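Local coordinates for protein leucine aminopeptidase 2 (Saccharomyces cerevisiae, PDB 2XQ0) that removes N-terminal residues from peptides, preferring di- and tripeptides, as a zinc-dependent M1-family aminopeptidase, and has low epoxide hydrolase activity in vitro, at residues A[2-10]-A[447-456]; A[315-323]-A[369-377]. All coordinates share one frame; numbering follows the deposited sequence.

Interaction 1. Residues A[2-10]-A[447-456]; sequences LPLSIEQRR and DSVDWETWLY
The guanidinium of Arg9 lies flat on the ring of Tyr456, planes 8° apart, with Arg9 CZ 3.8 Å from the ring centroid in a cation-pi contact. The two side chains run antiparallel over one another, and the extended run of Arg9 from CG to NE also lays CD over the same ring, a CH-pi contact of 3.5 Å to the Tyr456 centroid. The guanidinium uses its edge for Glu452: Arg9 NH2 reaches OE2 of Glu452 at 3.2 Å, in the guanidinium plane and on the syn lone pair, a salt bridge with the carboxylate plane turned 46° away. Glu452 bends at its second torsion; Ser5 OG is modelled only 2.3 Å from Glu452 OE2, too close to be trusted in detail. These contacts dock the N-terminal helix 4-9 on the short helix 451-456 of the catalytic M1 region, their short axes 10.5 Å apart at closest approach and 40° from parallel. Farther in, the side chains of Ile6 and Leu455 cross at about a right angle, CD1 to CD1 at 4.0 Å, and Ile6 CD1 touches the edge of the Tyr456 ring. Pro3, the N-cap residue, sets CG 3.7 Å from CD1 of Trp451, whose NE1 is bonded to Leu446 O; Pro3 CG also nears Asp447 OD1, the acceptor for Tyr436 OH.

Interaction 2. Residues A[315-323]-A[369-377]; sequences CSWNHFWLN and STLVQNLND
Beside the zinc site of this M1 aminopeptidase, the turn leading into helix 321-339, which carries the zinc ligand Glu324, packs on the loop between helices 365-368 and 388-403. Phe320 of this turn touches the bound bestatin, and the nearest atoms of the Trp317 side chain and the inhibitor are about 6 Å apart. Asn318 joins the two segments through both backbone and side chain. Its O accepts from Gln373 N at 2.9 Å, on a lone pair in the carbonyl plane, while its OD1 takes Leu375 N at 2.8 Å in a nearly straight bond (172°), the donor tilted 24° from the amide plane. An ST turn, Ser316 OG accepting from Asn318 N, braces the backbone here. Two waters extend the grip: one is held by Asn318 O, Trp321 N and Leu371 O, the other by Asn318 ND2, Asn374 OD1 and Leu375 O. Trp321 has chi1 at 86°, placing CG between the backbone N and carbonyl carbon, and presents one indole face to Leu371, whose CG stands 4.0 Å from the five-membered-ring centroid, a CH-pi contact. Leu322 CD2 covers the opposite face, and Thr428 OG1 accepts from the indole NE1. At the other end of the contact, Leu375 CD1 packs against Trp317 CB at 3.7 Å.

How the interactions relate
Interaction 2 is buried near the catalytic zinc, whereas interaction 1 is only partly buried, farther from the chain's centre and away from the annotated sites. Their chemistry differs too: a salt bridge and a stacked cation, backed by apolar packing, hold the outer helix pair, while backbone amides, one asparagine, bound waters and packing on two tryptophans tie together the inner turn and loop. Both segments of interaction 2 fall between those of interaction 1 in the sequence, and the contact centres lie 16 Å apart. They meet where helix 451-456 ends: Val372 N probably donates to Leu455 O at 3.0 Å, and Tyr456 CE1 packs on Val372 CG1. Segment 369-377 therefore bridges helix 451-456 and the turn beside the active site.

Interaction 1. Residues A[2-10]-A[447-456]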
loop_
_atom_site.group_PDB
_atom_site.type_symbol
_atom_site.label_atom_id
_atom_site.label_comp_id
_atom_site.label_asym_id
_atom_site.label_seq_id
_atom_site.Cartn_x
_atom_site.Cartn_y
_atom_site.Cartn_z
ATOM N N LEU A 2 -8.314 30.413 5.750
ATOM C CA LEU A 2 -7.987 29.981 4.392
ATOM C C LEU A 2 -8.775 30.700 3.287
ATOM O O LEU A 2 -9.776 31.367 3.558
ATOM C CB LEU A 2 -8.141 28.460 4.273
ATOM C CG LEU A 2 -9.394 27.813 4.858
ATOM C CD1 LEU A 2 -10.610 28.115 4.004
ATOM C CD2 LEU A 2 -9.183 26.320 4.961
ATOM N N PRO A 3 -8.312 30.565 2.032
ATOM C CA PRO A 3 -8.909 31.224 0.860
ATOM C C PRO A 3 -10.366 30.834 0.560
ATOM O O PRO A 3 -10.867 29.810 1.043
ATOM C CB PRO A 3 -8.002 30.777 -0.290
ATOM C CG PRO A 3 -6.710 30.427 0.359
ATOM C CD PRO A 3 -7.071 29.851 1.685
ATOM N N LEU A 4 -11.004 31.648 -0.283
ATOM C CA LEU A 4 -12.437 31.568 -0.594
ATOM C C LEU A 4 -12.931 30.279 -1.275
ATOM O O LEU A 4 -13.864 29.650 -0.782
ATOM C CB LEU A 4 -12.873 32.785 -1.422
ATOM C CG LEU A 4 -12.846 34.163 -0.750
ATOM C CD1 LEU A 4 -11.453 34.505 -0.226
ATOM C CD2 LEU A 4 -13.331 35.244 -1.712
ATOM N N SER A 5 -12.349 29.900 -2.410
ATOM C CA SER A 5 -12.825 28.705 -3.116
ATOM C C SER A 5 -12.738 27.437 -2.261
ATOM O O SER A 5 -13.565 26.535 -2.392
ATOM C CB SER A 5 -12.078 28.482 -4.426
ATOM O OG SER A 5 -12.209 27.125 -4.816
ATOM N N ILE A 6 -11.721 27.368 -1.407
ATOM C CA ILE A 6 -11.646 26.332 -0.381
ATOM C C ILE A 6 -12.831 26.453 0.583
ATOM O O ILE A 6 -13.635 25.527 0.717
ATOM C CB ILE A 6 -10.340 26.447 0.415
ATOM C CG1 ILE A 6 -9.140 26.163 -0.498
ATOM C CG2 ILE A 6 -10.365 25.517 1.626
ATOM C CD1 ILE A 6 -9.317 24.933 -1.359
ATOM N N GLU A 7 -12.917 27.600 1.254
ATOM C CA GLU A 7 -14.072 27.962 2.074
ATOM C C GLU A 7 -15.343 27.492 1.379
ATOM O O GLU A 7 -16.214 26.903 2.007
ATOM C CB GLU A 7 -14.105 29.483 2.288
ATOM C CG GLU A 7 -15.134 29.997 3.311
ATOM C CD GLU A 7 -15.331 31.523 3.267
ATOM O OE1 GLU A 7 -14.775 32.243 4.130
ATOM O OE2 GLU A 7 -16.058 32.001 2.370
ATOM N N GLN A 8 -15.433 27.736 0.072
ATOM C CA GLN A 8 -16.622 27.402 -0.716
ATOM C C GLN A 8 -16.912 25.893 -0.857
ATOM O O GLN A 8 -18.075 25.484 -0.920
ATOM C CB GLN A 8 -16.523 28.028 -2.110
ATOM C CG GLN A 8 -16.971 29.482 -2.189
ATOM C CD GLN A 8 -16.699 30.102 -3.550
ATOM O OE1 GLN A 8 -16.015 29.509 -4.388
ATOM N NE2 GLN A 8 -17.229 31.303 -3.774
ATOM N N ARG A 9 -15.866 25.080 -0.920
ATOM C CA ARG A 9 -16.024 23.639 -1.134
ATOM C C ARG A 9 -16.224 22.882 0.168
ATOM O O ARG A 9 -16.709 21.754 0.182
ATOM C CB ARG A 9 -14.806 23.070 -1.856
ATOM C CG ARG A 9 -14.637 23.586 -3.261
ATOM C CD ARG A 9 -13.963 22.547 -4.130
ATOM N NE ARG A 9 -13.422 23.145 -5.345
ATOM C CZ ARG A 9 -13.510 22.597 -6.550
ATOM N NH1 ARG A 9 -14.129 21.430 -6.701
ATOM N NH2 ARG A 9 -12.982 23.221 -7.600
ATOM N N ARG A 10 -15.864 23.525 1.265
ATOM C CA ARG A 10 -15.882 22.883 2.564
ATOM C C ARG A 10 -17.302 22.630 3.038
ATOM O O ARG A 10 -18.172 23.464 2.851
ATOM C CB ARG A 10 -15.158 23.778 3.562
ATOM C CG ARG A 10 -15.376 23.370 4.982
ATOM C CD ARG A 10 -15.313 24.568 5.872
ATOM N NE ARG A 10 -13.966 25.101 5.967
ATOM C CZ ARG A 10 -13.030 24.598 6.759
ATOM N NH1 ARG A 10 -13.287 23.535 7.508
ATOM N NH2 ARG A 10 -11.835 25.155 6.798
ATOM N N ASP A 447 -1.206 32.083 1.053
ATOM C CA ASP A 447 -2.227 32.609 0.144
ATOM C C ASP A 447 -1.741 32.653 -1.310
ATOM O O ASP A 447 -2.542 32.754 -2.236
ATOM C CB ASP A 447 -2.708 33.998 0.596
ATOM C CG ASP A 447 -3.651 33.937 1.798
ATOM O OD1 ASP A 447 -4.332 32.901 1.990
ATOM O OD2 ASP A 447 -3.718 34.934 2.549
ATOM N N SER A 448 -0.431 32.558 -1.511
ATOM C CA SER A 448 0.123 32.499 -2.859
ATOM C C SER A 448 0.052 31.092 -3.458
ATOM O O SER A 448 0.193 30.927 -4.670
ATOM C CB SER A 448 1.563 33.009 -2.887
ATOM O OG SER A 448 2.487 31.962 -2.632
ATOM N N VAL A 449 -0.149 30.081 -2.613
ATOM C CA VAL A 449 -0.304 28.706 -3.087
ATOM C C VAL A 449 -1.591 28.594 -3.900
ATOM O O VAL A 449 -2.662 28.949 -3.416
ATOM C CB VAL A 449 -0.384 27.699 -1.909
ATOM C CG1 VAL A 449 -0.759 26.303 -2.415
ATOM C CG2 VAL A 449 0.927 27.654 -1.143
ATOM N N ASP A 450 -1.496 28.114 -5.136
ATOM C CA ASP A 450 -2.699 27.921 -5.943
ATOM C C ASP A 450 -3.453 26.676 -5.446
ATOM O O ASP A 450 -3.364 25.598 -6.046
ATOM C CB ASP A 450 -2.314 27.765 -7.408
ATOM C CG ASP A 450 -3.520 27.706 -8.337
ATOM O OD1 ASP A 450 -4.682 27.825 -7.867
ATOM O OD2 ASP A 450 -3.286 27.540 -9.556
ATOM N N TRP A 451 -4.194 26.833 -4.353
ATOM C CA TRP A 451 -4.846 25.700 -3.715
ATOM C C TRP A 451 -5.794 25.010 -4.673
ATOM O O TRP A 451 -5.994 23.797 -4.605
ATOM C CB TRP A 451 -5.565 26.139 -2.439
ATOM C CG TRP A 451 -4.603 26.556 -1.366
ATOM C CD1 TRP A 451 -4.371 27.824 -0.924
ATOM C CD2 TRP A 451 -3.725 25.706 -0.618
ATOM N NE1 TRP A 451 -3.410 27.817 0.059
ATOM C CE2 TRP A 451 -2.997 26.529 0.265
ATOM C CE3 TRP A 451 -3.478 24.328 -0.613
ATOM C CZ2 TRP A 451 -2.050 26.021 1.151
ATOM C CZ3 TRP A 451 -2.540 23.829 0.265
ATOM C CH2 TRP A 451 -1.836 24.673 1.136
ATOM N N GLU A 452 -6.353 25.789 -5.588
ATOM C CA GLU A 452 -7.336 25.279 -6.536
ATOM C C GLU A 452 -6.723 24.289 -7.509
ATOM O O GLU A 452 -7.323 23.264 -7.825
ATOM C CB GLU A 452 -7.967 26.442 -7.316
ATOM C CG GLU A 452 -9.343 26.845 -6.825
ATOM C CD GLU A 452 -10.403 25.844 -7.223
ATOM O OE1 GLU A 452 -10.124 25.011 -8.106
ATOM O OE2 GLU A 452 -11.513 25.888 -6.658
ATOM N N THR A 453 -5.526 24.599 -7.988
ATOM C CA THR A 453 -4.853 23.726 -8.932
ATOM C C THR A 453 -4.359 22.467 -8.226
ATOM O O THR A 453 -4.578 21.353 -8.703
ATOM C CB THR A 453 -3.690 24.446 -9.635
ATOM O OG1 THR A 453 -4.223 25.466 -10.480
ATOM C CG2 THR A 453 -2.891 23.482 -10.485
ATOM N N TRP A 454 -3.712 22.652 -7.081
ATOM C CA TRP A 454 -3.166 21.526 -6.338
ATOM C C TRP A 454 -4.250 20.549 -5.888
ATOM O O TRP A 454 -4.129 19.348 -6.092
ATOM C CB TRP A 454 -2.368 22.007 -5.126
ATOM C CG TRP A 454 -0.980 22.471 -5.461
ATOM C CD1 TRP A 454 -0.546 23.763 -5.539
ATOM C CD2 TRP A 454 0.154 21.647 -5.763
ATOM N NE1 TRP A 454 0.789 23.793 -5.866
ATOM C CE2 TRP A 454 1.244 22.507 -6.003
ATOM C CE3 TRP A 454 0.355 20.264 -5.839
ATOM C CZ2 TRP A 454 2.513 22.033 -6.323
ATOM C CZ3 TRP A 454 1.611 19.796 -6.149
ATOM C CH2 TRP A 454 2.675 20.678 -6.394
ATOM N N LEU A 455 -5.307 21.064 -5.269
ATOM C CA LEU A 455 -6.313 20.187 -4.687
ATOM C C LEU A 455 -7.377 19.648 -5.659
ATOM O O LEU A 455 -7.794 18.487 -5.546
ATOM C CB LEU A 455 -6.967 20.857 -3.481
ATOM C CG LEU A 455 -6.038 21.193 -2.316
ATOM C CD1 LEU A 455 -6.839 21.780 -1.174
ATOM C CD2 LEU A 455 -5.265 19.976 -1.838
ATOM N N TYR A 456 -7.817 20.458 -6.613
ATOM C CA TYR A 456 -8.988 20.087 -7.412
ATOM C C TYR A 456 -8.777 20.012 -8.924
ATOM O O TYR A 456 -9.696 19.687 -9.651
ATOM C CB TYR A 456 -10.178 21.001 -7.084
ATOM C CG TYR A 456 -10.671 20.815 -5.674
ATOM C CD1 TYR A 456 -11.522 19.773 -5.357
ATOM C CD2 TYR A 456 -10.255 21.662 -4.652
ATOM C CE1 TYR A 456 -11.958 19.578 -4.058
ATOM C CE2 TYR A 456 -10.683 21.474 -3.349
ATOM C CZ TYR A 456 -11.536 20.435 -3.063
ATOM O OH TYR A 456 -11.972 20.241 -1.777
#

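Interaction 2. Residues A[315-323]-A[369-377]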
loop_
_atom_site.group_PDB
_atom_site.type_symbol
_atom_site.label_atom_id
_atom_site.label_comp_id
_atom_site.label_asym_id
_atom_site.label_seq_id
_atom_site.Cartn_x
_atom_site.Cartn_y
_atom_site.Cartn_z
ATOM N N CYS A 315 -10.570 10.903 6.918
ATOM C CA CYS A 315 -11.937 10.665 7.351
ATOM C C CYS A 315 -12.747 9.877 6.335
ATOM O O CYS A 315 -13.728 9.223 6.694
ATOM C CB CYS A 315 -12.624 11.994 7.652
ATOM S SG CYS A 315 -12.888 12.981 6.193
ATOM N N SER A 316 -12.345 9.948 5.069
ATOM C CA SER A 316 -13.028 9.225 4.004
ATOM C C SER A 316 -12.052 8.977 2.881
ATOM O O SER A 316 -10.935 9.491 2.897
ATOM C CB SER A 316 -14.210 10.031 3.469
ATOM O OG SER A 316 -13.807 10.975 2.496
ATOM N N TRP A 317 -12.480 8.220 1.882
ATOM C CA TRP A 317 -11.590 7.880 0.779
ATOM C C TRP A 317 -11.476 9.010 -0.257
ATOM O O TRP A 317 -10.678 8.927 -1.178
ATOM C CB TRP A 317 -11.975 6.529 0.170
ATOM C CG TRP A 317 -12.026 5.476 1.269
ATOM C CD1 TRP A 317 -13.141 4.877 1.780
ATOM C CD2 TRP A 317 -10.917 4.983 2.041
ATOM N NE1 TRP A 317 -12.793 4.021 2.809
ATOM C CE2 TRP A 317 -11.434 4.072 2.989
ATOM C CE3 TRP A 317 -9.535 5.215 2.013
ATOM C CZ2 TRP A 317 -10.616 3.382 3.891
ATOM C CZ3 TRP A 317 -8.727 4.542 2.916
ATOM C CH2 TRP A 317 -9.262 3.634 3.834
ATOM N N ASN A 318 -12.247 10.079 -0.067
ATOM C CA ASN A 318 -12.058 11.310 -0.842
ATOM C C ASN A 318 -10.789 12.047 -0.484
ATOM O O ASN A 318 -10.307 12.847 -1.269
ATOM C CB ASN A 318 -13.210 12.289 -0.609
ATOM C CG ASN A 318 -14.458 11.924 -1.360
ATOM O OD1 ASN A 318 -14.473 10.996 -2.167
ATOM N ND2 ASN A 318 -15.511 12.698 -1.140
ATOM N N HIS A 319 -10.281 11.808 0.721
ATOM C CA HIS A 319 -9.126 12.549 1.252
ATOM C C HIS A 319 -7.953 11.602 1.534
ATOM O O HIS A 319 -7.155 11.811 2.458
ATOM C CB HIS A 319 -9.534 13.319 2.512
ATOM C CG HIS A 319 -10.703 14.218 2.288
ATOM N ND1 HIS A 319 -10.568 15.498 1.794
ATOM C CD2 HIS A 319 -12.031 13.997 2.413
ATOM C CE1 HIS A 319 -11.766 16.035 1.650
ATOM N NE2 HIS A 319 -12.671 15.144 2.015
ATOM N N PHE A 320 -7.886 10.549 0.727
ATOM C CA PHE A 320 -6.874 9.503 0.837
ATOM C C PHE A 320 -5.455 10.073 0.749
ATOM O O PHE A 320 -4.516 9.492 1.298
ATOM C CB PHE A 320 -7.111 8.480 -0.275
ATOM C CG PHE A 320 -6.245 7.252 -0.185
ATOM C CD1 PHE A 320 -6.127 6.557 1.011
ATOM C CD2 PHE A 320 -5.605 6.755 -1.321
ATOM C CE1 PHE A 320 -5.345 5.402 1.092
ATOM C CE2 PHE A 320 -4.824 5.607 -1.250
ATOM C CZ PHE A 320 -4.698 4.932 -0.031
ATOM N N TRP A 321 -5.293 11.206 0.064
ATOM C CA TRP A 321 -3.972 11.830 -0.047
ATOM C C TRP A 321 -3.349 12.167 1.324
ATOM O O TRP A 321 -2.120 12.148 1.474
ATOM C CB TRP A 321 -4.003 13.069 -0.958
ATOM C CG TRP A 321 -4.392 14.345 -0.270
ATOM C CD1 TRP A 321 -5.656 14.835 -0.105
ATOM C CD2 TRP A 321 -3.509 15.300 0.324
ATOM N NE1 TRP A 321 -5.612 16.043 0.561
ATOM C CE2 TRP A 321 -4.307 16.345 0.843
ATOM C CE3 TRP A 321 -2.116 15.376 0.473
ATOM C CZ2 TRP A 321 -3.755 17.457 1.498
ATOM C CZ3 TRP A 321 -1.572 16.476 1.128
ATOM C CH2 TRP A 321 -2.394 17.505 1.628
ATOM N N LEU A 322 -4.187 12.462 2.316
ATOM C CA LEU A 322 -3.692 12.793 3.659
ATOM C C LEU A 322 -2.936 11.620 4.251
ATOM O O LEU A 322 -2.003 11.797 5.025
ATOM C CB LEU A 322 -4.830 13.175 4.594
ATOM C CG LEU A 322 -5.426 14.569 4.342
ATOM C CD1 LEU A 322 -6.668 14.803 5.195
ATOM C CD2 LEU A 322 -4.359 15.633 4.598
ATOM N N ASN A 323 -3.391 10.407 3.943
ATOM C CA ASN A 323 -2.677 9.209 4.352
ATOM C C ASN A 323 -1.441 9.042 3.477
ATOM O O ASN A 323 -0.317 9.236 3.937
ATOM C CB ASN A 323 -3.553 7.947 4.243
ATOM C CG ASN A 323 -4.482 7.746 5.444
ATOM O OD1 ASN A 323 -4.905 8.697 6.098
ATOM N ND2 ASN A 323 -4.808 6.492 5.726
ATOM N N SER A 369 -7.524 12.121 -11.589
ATOM C CA SER A 369 -6.189 12.657 -11.331
ATOM C C SER A 369 -6.194 13.894 -10.442
ATOM O O SER A 369 -5.162 14.514 -10.234
ATOM C CB SER A 369 -5.441 12.937 -12.636
ATOM O OG SER A 369 -5.925 14.102 -13.272
ATOM N N THR A 370 -7.359 14.264 -9.922
ATOM C CA THR A 370 -7.430 15.362 -8.969
ATOM C C THR A 370 -6.968 14.836 -7.624
ATOM O O THR A 370 -7.234 13.678 -7.286
ATOM C CB THR A 370 -8.859 15.936 -8.852
ATOM O OG1 THR A 370 -9.762 14.916 -8.391
ATOM C CG2 THR A 370 -9.334 16.447 -10.219
ATOM N N LEU A 371 -6.270 15.670 -6.858
ATOM C CA LEU A 371 -5.731 15.230 -5.576
ATOM C C LEU A 371 -6.837 14.832 -4.596
ATOM O O LEU A 371 -6.763 13.777 -3.996
ATOM C CB LEU A 371 -4.831 16.295 -4.963
ATOM C CG LEU A 371 -4.103 15.874 -3.687
ATOM C CD1 LEU A 371 -3.302 14.612 -3.938
ATOM C CD2 LEU A 371 -3.191 17.001 -3.213
ATOM N N VAL A 372 -7.848 15.688 -4.439
ATOM C CA VAL A 372 -9.014 15.384 -3.614
ATOM C C VAL A 372 -10.024 14.732 -4.529
ATOM O O VAL A 372 -10.263 15.218 -5.639
ATOM C CB VAL A 372 -9.639 16.676 -3.034
ATOM C CG1 VAL A 372 -11.003 16.394 -2.406
ATOM C CG2 VAL A 372 -8.681 17.330 -2.025
ATOM N N GLN A 373 -10.617 13.636 -4.067
ATOM C CA GLN A 373 -11.544 12.866 -4.886
ATOM C C GLN A 373 -12.995 13.119 -4.493
ATOM O O GLN A 373 -13.272 13.695 -3.436
ATOM C CB GLN A 373 -11.199 11.372 -4.786
ATOM C CG GLN A 373 -9.971 11.005 -5.568
ATOM C CD GLN A 373 -10.189 11.135 -7.062
ATOM O OE1 GLN A 373 -9.561 11.957 -7.741
ATOM N NE2 GLN A 373 -11.091 10.330 -7.580
ATOM N N ASN A 374 -13.917 12.694 -5.349
ATOM C CA ASN A 374 -15.344 12.926 -5.135
ATOM C C ASN A 374 -16.062 11.631 -5.428
ATOM O O ASN A 374 -16.656 11.463 -6.486
ATOM C CB ASN A 374 -15.851 14.059 -6.047
ATOM C CG ASN A 374 -17.361 14.334 -5.898
ATOM O OD1 ASN A 374 -17.996 13.964 -4.910
ATOM N ND2 ASN A 374 -17.925 15.012 -6.890
ATOM N N LEU A 375 -15.966 10.695 -4.494
ATOM C CA LEU A 375 -16.576 9.401 -4.666
ATOM C C LEU A 375 -18.030 9.574 -4.263
ATOM O O LEU A 375 -18.355 10.354 -3.374
ATOM C CB LEU A 375 -15.914 8.361 -3.759
ATOM C CG LEU A 375 -14.427 8.032 -3.919
ATOM C CD1 LEU A 375 -14.027 6.948 -2.934
ATOM C CD2 LEU A 375 -14.097 7.588 -5.335
ATOM N N ASN A 376 -18.923 8.868 -4.912
ATOM C CA ASN A 376 -20.293 8.929 -4.437
ATOM C C ASN A 376 -20.502 7.649 -3.659
ATOM O O ASN A 376 -19.532 7.012 -3.266
ATOM C CB ASN A 376 -21.263 9.044 -5.605
ATOM C CG ASN A 376 -20.849 10.109 -6.612
ATOM O OD1 ASN A 376 -20.625 9.812 -7.793
ATOM N ND2 ASN A 376 -20.739 11.355 -6.150
ATOM N N ASP A 377 -21.753 7.268 -3.426
ATOM C CA ASP A 377 -22.021 5.951 -2.873
ATOM C C ASP A 377 -22.090 4.921 -3.993
ATOM O O ASP A 377 -22.348 3.749 -3.744
ATOM C CB ASP A 377 -23.322 5.941 -2.067
ATOM C CG ASP A 377 -24.508 6.372 -2.884
ATOM O OD1 ASP A 377 -24.329 6.572 -4.102
ATOM O OD2 ASP A 377 -25.614 6.519 -2.312
HETATM O O HOH W 1 -7.192 12.268 -1.784
HETATM O O HOH W 2 -17.940 12.624 -2.294
#